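Local coordinates for petrobactin-binding protein YclQ (Bacillus subtilis subsp. subtilis str. 168, PDB 3GFV) that binds ferric and iron-free petrobactin, as well as its precursor 3,4-dihydroxybenzoic acid, for the YclNOPQ ABC transporter that takes up ferric-petrobactin, at residues K225-Y230 with N257-K262; D49-D54 with G279-M284. All coordinates share one frame; numbering follows the deposited sequence.

The two contacts lie on opposite sides of the centre of the chain. Their centres are 35 Å apart and their nearest atoms about 17 Å apart. Interaction 2 pairs the end of helix 42-50, which follows the first strand (37-39) of the five-stranded parallel sheet, with the start of helix 281-296, the last helix. Interaction 1 uses two segments that come between these along the chain. They are the lead-ins to strands 230-235 and 266-268, parallel neighbours in the mixed sheet. Interaction 1 joins these lead-ins at one end of that second sheet, while interaction 2 ties the chain's last helix back to its first. Both belong to the periplasmic binding protein fold.

Interaction 1: K225-Y230 with N257-K262; sequences KTNPDY and NVNAVK
Residues 227-230 and 257-260 run in roughly the same direction, 33° apart, and the backbones come closest at Asp229 and Ala260, whose CA atoms are 4.5 Å apart. Helix 259-262 starts here, with Val258 at its N-cap position. The first backbone N-H groups of this helix turn to the other segment. Asn259 N donates to Asn227 OD1 at 2.9 Å, and the bond is almost straight (178°). Asn227 has CG anti to its own backbone N, chi1 -169°, which carries the amide oxygen across to the helix start. Next along, Ala260 N donates to Pro228 O at 3.0 Å. The helix end may strengthen both bonds through its partial positive charge.

The Asn259 side chain makes a third bond. Its ND2 reaches Asp229 OD1 at 2.9 Å. Amide and carboxylate lie side by side and nearly coplanar, while the Asn227 amide is turned steeply against that of Asn259. The other carboxylate oxygen, Asp229 OD2, accepts a bond from Asn173 N, so each of the two oxygens has a backbone or amide N-H donor. Next to these polar groups, Pro228 CD packs on Val258 CG1 at 3.6 Å. The Pro228 ring also rests on Asn173, Leu175 and Ala205. Ala260 CA makes a C-H...O contact of 3.1 Å with Asp229 O.

Tyr230 then enters strand 230-235 and stacks on His265, just before strand 266-268. The first N-H groups of a short helix are thus hydrogen-bonded by the loop that follows another helix. This joins the turn between helix 220-226 and strand 230-235 to the start of the short helix that leads into strand 266-268, where adjacent parallel strands of an alpha/beta sheet begin side by side.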
loop_
_atom_site.group_PDB
_atom_site.type_symbol
_atom_site.label_atom_id
_atom_site.label_comp_id
_atom_site.label_asym_id
_atom_site.label_seq_id
_atom_site.Cartn_x
_atom_site.Cartn_y
_atom_site.Cartn_z
ATOM N N LYS A 225 9.495 5.975 -25.853
ATOM C CA LYS A 225 10.276 7.207 -25.816
ATOM C C LYS A 225 10.999 7.415 -24.490
ATOM O O LYS A 225 12.045 8.048 -24.436
ATOM C CB LYS A 225 9.457 8.429 -26.227
ATOM C CG LYS A 225 8.734 9.120 -25.142
ATOM C CD LYS A 225 8.475 10.560 -25.544
ATOM C CE LYS A 225 7.542 11.241 -24.570
ATOM N NZ LYS A 225 7.269 12.658 -24.958
ATOM N N THR A 226 10.435 6.872 -23.411
ATOM C CA THR A 226 11.061 6.968 -22.101
ATOM C C THR A 226 12.236 6.009 -21.966
ATOM O O THR A 226 13.219 6.337 -21.302
ATOM C CB THR A 226 10.018 6.682 -21.018
ATOM O OG1 THR A 226 8.978 7.659 -21.140
ATOM C CG2 THR A 226 10.647 6.734 -19.621
ATOM N N ASN A 227 12.151 4.856 -22.636
ATOM C CA ASN A 227 13.212 3.839 -22.588
ATOM C C ASN A 227 13.773 3.527 -21.179
ATOM O O ASN A 227 14.980 3.620 -20.916
ATOM C CB ASN A 227 14.364 4.209 -23.552
ATOM C CG ASN A 227 15.357 3.066 -23.731
ATOM O OD1 ASN A 227 14.981 1.904 -23.623
ATOM N ND2 ASN A 227 16.641 3.399 -24.010
ATOM N N PRO A 228 12.902 3.112 -20.259
ATOM C CA PRO A 228 13.384 2.837 -18.901
ATOM C C PRO A 228 14.271 1.592 -18.862
ATOM O O PRO A 228 14.033 0.633 -19.600
ATOM C CB PRO A 228 12.086 2.537 -18.130
ATOM C CG PRO A 228 11.182 1.915 -19.223
ATOM C CD PRO A 228 11.475 2.793 -20.439
ATOM N N ASP A 229 15.277 1.597 -17.997
ATOM C CA ASP A 229 16.121 0.418 -17.793
ATOM C C ASP A 229 15.386 -0.669 -17.022
ATOM O O ASP A 229 15.583 -1.858 -17.271
ATOM C CB ASP A 229 17.371 0.832 -17.010
ATOM C CG ASP A 229 18.173 1.886 -17.739
ATOM O OD1 ASP A 229 18.399 1.681 -18.952
ATOM O OD2 ASP A 229 18.523 2.919 -17.120
ATOM N N TYR A 230 14.556 -0.243 -16.063
ATOM C CA TYR A 230 13.710 -1.141 -15.269
ATOM C C TYR A 230 12.259 -0.724 -15.395
ATOM O O TYR A 230 11.945 0.462 -15.361
ATOM C CB TYR A 230 14.120 -1.139 -13.778
ATOM C CG TYR A 230 15.445 -1.808 -13.586
ATOM C CD1 TYR A 230 15.526 -3.141 -13.163
ATOM C CD2 TYR A 230 16.624 -1.136 -13.910
ATOM C CE1 TYR A 230 16.760 -3.767 -13.025
ATOM C CE2 TYR A 230 17.856 -1.761 -13.786
ATOM C CZ TYR A 230 17.919 -3.070 -13.339
ATOM O OH TYR A 230 19.152 -3.684 -13.225
ATOM N N ASN A 257 12.278 -3.372 -28.065
ATOM C CA ASN A 257 13.619 -2.833 -27.898
ATOM C C ASN A 257 13.852 -1.927 -26.692
ATOM O O ASN A 257 14.969 -1.431 -26.512
ATOM C CB ASN A 257 14.079 -2.107 -29.171
ATOM C CG ASN A 257 14.159 -3.030 -30.342
ATOM O OD1 ASN A 257 14.549 -4.184 -30.183
ATOM N ND2 ASN A 257 13.771 -2.547 -31.529
ATOM N N VAL A 258 12.827 -1.719 -25.859
ATOM C CA VAL A 258 13.001 -0.944 -24.632
ATOM C C VAL A 258 14.011 -1.680 -23.731
ATOM O O VAL A 258 13.941 -2.895 -23.589
ATOM C CB VAL A 258 11.637 -0.732 -23.897
ATOM C CG1 VAL A 258 11.842 -0.193 -22.475
ATOM C CG2 VAL A 258 10.732 0.225 -24.683
ATOM N N ASN A 259 14.942 -0.947 -23.132
ATOM C CA ASN A 259 15.942 -1.561 -22.256
ATOM C C ASN A 259 15.339 -2.588 -21.290
ATOM O O ASN A 259 15.744 -3.755 -21.277
ATOM C CB ASN A 259 16.711 -0.483 -21.503
ATOM C CG ASN A 259 17.707 0.244 -22.392
ATOM O OD1 ASN A 259 17.830 -0.053 -23.583
ATOM N ND2 ASN A 259 18.406 1.206 -21.828
ATOM N N ALA A 260 14.355 -2.161 -20.499
ATOM C CA ALA A 260 13.764 -3.053 -19.502
ATOM C C ALA A 260 13.229 -4.348 -20.123
ATOM O O ALA A 260 13.320 -5.426 -19.525
ATOM C CB ALA A 260 12.647 -2.344 -18.737
ATOM N N VAL A 261 12.667 -4.238 -21.320
ATOM C CA VAL A 261 12.104 -5.406 -21.981
ATOM C C VAL A 261 13.197 -6.327 -22.541
ATOM O O VAL A 261 13.233 -7.518 -22.215
ATOM C CB VAL A 261 11.087 -5.018 -23.063
ATOM C CG1 VAL A 261 10.574 -6.256 -23.804
ATOM C CG2 VAL A 261 9.937 -4.274 -22.448
ATOM N N LYS A 262 14.094 -5.793 -23.358
ATOM C CA LYS A 262 15.064 -6.677 -23.992
ATOM C C LYS A 262 16.092 -7.242 -23.011
ATOM O O LYS A 262 16.619 -8.320 -23.238
ATOM C CB LYS A 262 15.749 -6.013 -25.176
ATOM C CG LYS A 262 16.472 -4.753 -24.861
ATOM C CD LYS A 262 16.979 -4.156 -26.175
ATOM C CE LYS A 262 18.059 -3.134 -25.941
ATOM N NZ LYS A 262 18.939 -3.070 -27.151
#

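Interaction 2: D49-D54 with G279-M284; sequences DKLGLD and GGLESM
Glu282 OE2 lies 2.6 Å from Asp49 OD2, and Lys50 N is also near it, at 3.2 Å but poorly angled for a bond. The two carboxylates cross with their planes 84° apart. Asp49 CG is anti to its backbone N, chi1 -178°, and the Glu282 chain is extended beyond CG, which brings the two acid groups tip to tip. Lys71 makes a salt bridge with Asp49 OD1, which probably offsets part of the negative charge. Lys50 NZ stays 6.0 Å from Glu282 OE2, without charge contact.

Apolar atoms pack beside the acids. Lys50 has CG anti to its backbone N (chi1 179°), and this CG sits 4.0 Å from Leu281 CD1, with the two side chains crossing at about a right angle. The same methyl of Leu281 is 4.2 Å from Leu51 CD2. Leu51 also packs against helices 128-142 and 146-170.

Both segments are helix ends. Gly52 closes helix 42-50 in a Schellman motif, and Gly280 is the N-cap of helix 281-296. Gly280 N donates to Ser283 OG at 3.1 Å, the half of a capping box that a glycine N-cap can still make. Helix 42-50 also bonds to the first N-H groups: Asp46 OD2 accepts from Glu282 N, and Thr47 OG1 from Leu281 N. The contact is thus a helix-end to helix-end junction, in which the first helix of the chain meets the N-terminus of the last, in a periplasmic binding protein fold.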
loop_
_atom_site.group_PDB
_atom_site.type_symbol
_atom_site.label_atom_id
_atom_site.label_comp_id
_atom_site.label_asym_id
_atom_site.label_seq_id
_atom_site.Cartn_x
_atom_site.Cartn_y
_atom_site.Cartn_z
ATOM N N ASP A 49 -1.496 -7.595 12.372
ATOM C CA ASP A 49 -1.109 -8.996 12.261
ATOM C C ASP A 49 0.343 -9.214 12.689
ATOM O O ASP A 49 0.641 -10.154 13.422
ATOM C CB ASP A 49 -1.298 -9.521 10.837
ATOM C CG ASP A 49 -0.946 -10.995 10.714
ATOM O OD1 ASP A 49 -1.731 -11.835 11.208
ATOM O OD2 ASP A 49 0.122 -11.315 10.134
ATOM N N LYS A 50 1.241 -8.348 12.217
ATOM C CA LYS A 50 2.659 -8.457 12.555
ATOM C C LYS A 50 2.871 -8.353 14.071
ATOM O O LYS A 50 3.777 -8.972 14.641
ATOM C CB LYS A 50 3.447 -7.359 11.844
ATOM C CG LYS A 50 4.945 -7.362 12.134
ATOM C CD LYS A 50 5.619 -8.568 11.500
ATOM C CE LYS A 50 7.100 -8.652 11.869
ATOM N NZ LYS A 50 7.639 -10.028 11.627
ATOM N N LEU A 51 2.024 -7.568 14.726
ATOM C CA LEU A 51 2.153 -7.334 16.159
ATOM C C LEU A 51 1.444 -8.422 16.965
ATOM O O LEU A 51 1.394 -8.351 18.187
ATOM C CB LEU A 51 1.590 -5.961 16.524
ATOM C CG LEU A 51 2.276 -4.802 15.805
ATOM C CD1 LEU A 51 1.588 -3.491 16.126
ATOM C CD2 LEU A 51 3.743 -4.749 16.177
ATOM N N GLY A 52 0.894 -9.418 16.274
ATOM C CA GLY A 52 0.200 -10.512 16.932
ATOM C C GLY A 52 -1.142 -10.105 17.508
ATOM O O GLY A 52 -1.539 -10.580 18.568
ATOM N N LEU A 53 -1.858 -9.226 16.816
ATOM C CA LEU A 53 -3.124 -8.722 17.344
ATOM C C LEU A 53 -4.344 -9.183 16.549
ATOM O O LEU A 53 -5.365 -8.505 16.568
ATOM C CB LEU A 53 -3.114 -7.193 17.380
ATOM C CG LEU A 53 -2.107 -6.581 18.359
ATOM C CD1 LEU A 53 -1.887 -5.119 18.040
ATOM C CD2 LEU A 53 -2.600 -6.765 19.801
ATOM N N ASP A 54 -4.242 -10.325 15.868
ATOM C CA ASP A 54 -5.359 -10.831 15.042
ATOM C C ASP A 54 -6.646 -10.931 15.878
ATOM O O ASP A 54 -7.760 -10.696 15.392
ATOM C CB ASP A 54 -5.046 -12.237 14.493
ATOM C CG ASP A 54 -3.978 -12.243 13.413
ATOM O OD1 ASP A 54 -3.467 -13.342 13.095
ATOM O OD2 ASP A 54 -3.648 -11.172 12.885
ATOM N N GLY A 279 1.538 0.239 3.110
ATOM C CA GLY A 279 1.574 1.187 4.212
ATOM C C GLY A 279 1.616 0.521 5.569
ATOM O O GLY A 279 1.607 1.225 6.567
ATOM N N GLY A 280 1.689 -0.810 5.598
ATOM C CA GLY A 280 1.792 -1.561 6.841
ATOM C C GLY A 280 3.135 -2.243 7.006
ATOM O O GLY A 280 3.944 -2.282 6.087
ATOM N N LEU A 281 3.399 -2.784 8.191
ATOM C CA LEU A 281 4.707 -3.394 8.435
ATOM C C LEU A 281 4.958 -4.593 7.511
ATOM O O LEU A 281 6.065 -4.793 7.035
ATOM C CB LEU A 281 4.849 -3.827 9.897
ATOM C CG LEU A 281 4.726 -2.721 10.949
ATOM C CD1 LEU A 281 4.807 -3.343 12.348
ATOM C CD2 LEU A 281 5.781 -1.613 10.782
ATOM N N GLU A 282 3.931 -5.388 7.239
ATOM C CA GLU A 282 4.141 -6.568 6.407
ATOM C C GLU A 282 4.206 -6.197 4.933
ATOM O O GLU A 282 5.093 -6.649 4.212
ATOM C CB GLU A 282 3.039 -7.600 6.622
ATOM C CG GLU A 282 2.957 -8.045 8.079
ATOM C CD GLU A 282 1.932 -9.127 8.356
ATOM O OE1 GLU A 282 1.057 -9.363 7.510
ATOM O OE2 GLU A 282 2.017 -9.742 9.458
ATOM N N SER A 283 3.262 -5.373 4.489
ATOM C CA SER A 283 3.235 -4.998 3.078
ATOM C C SER A 283 4.513 -4.236 2.704
ATOM O O SER A 283 5.077 -4.472 1.637
ATOM C CB SER A 283 1.956 -4.224 2.700
ATOM O OG SER A 283 1.623 -3.210 3.632
HETATM N N MSE A 284 5.003 -3.370 3.596
HETATM C CA MSE A 284 6.223 -2.624 3.284
HETATM C C MSE A 284 7.395 -3.605 3.147
HETATM O O MSE A 284 8.222 -3.499 2.231
HETATM C CB MSE A 284 6.504 -1.585 4.364
HETATM C CG MSE A 284 7.872 -0.946 4.295
HETATM SE SE MSE A 284 8.209 0.114 2.663
HETATM C CE MSE A 284 7.454 1.820 3.185
#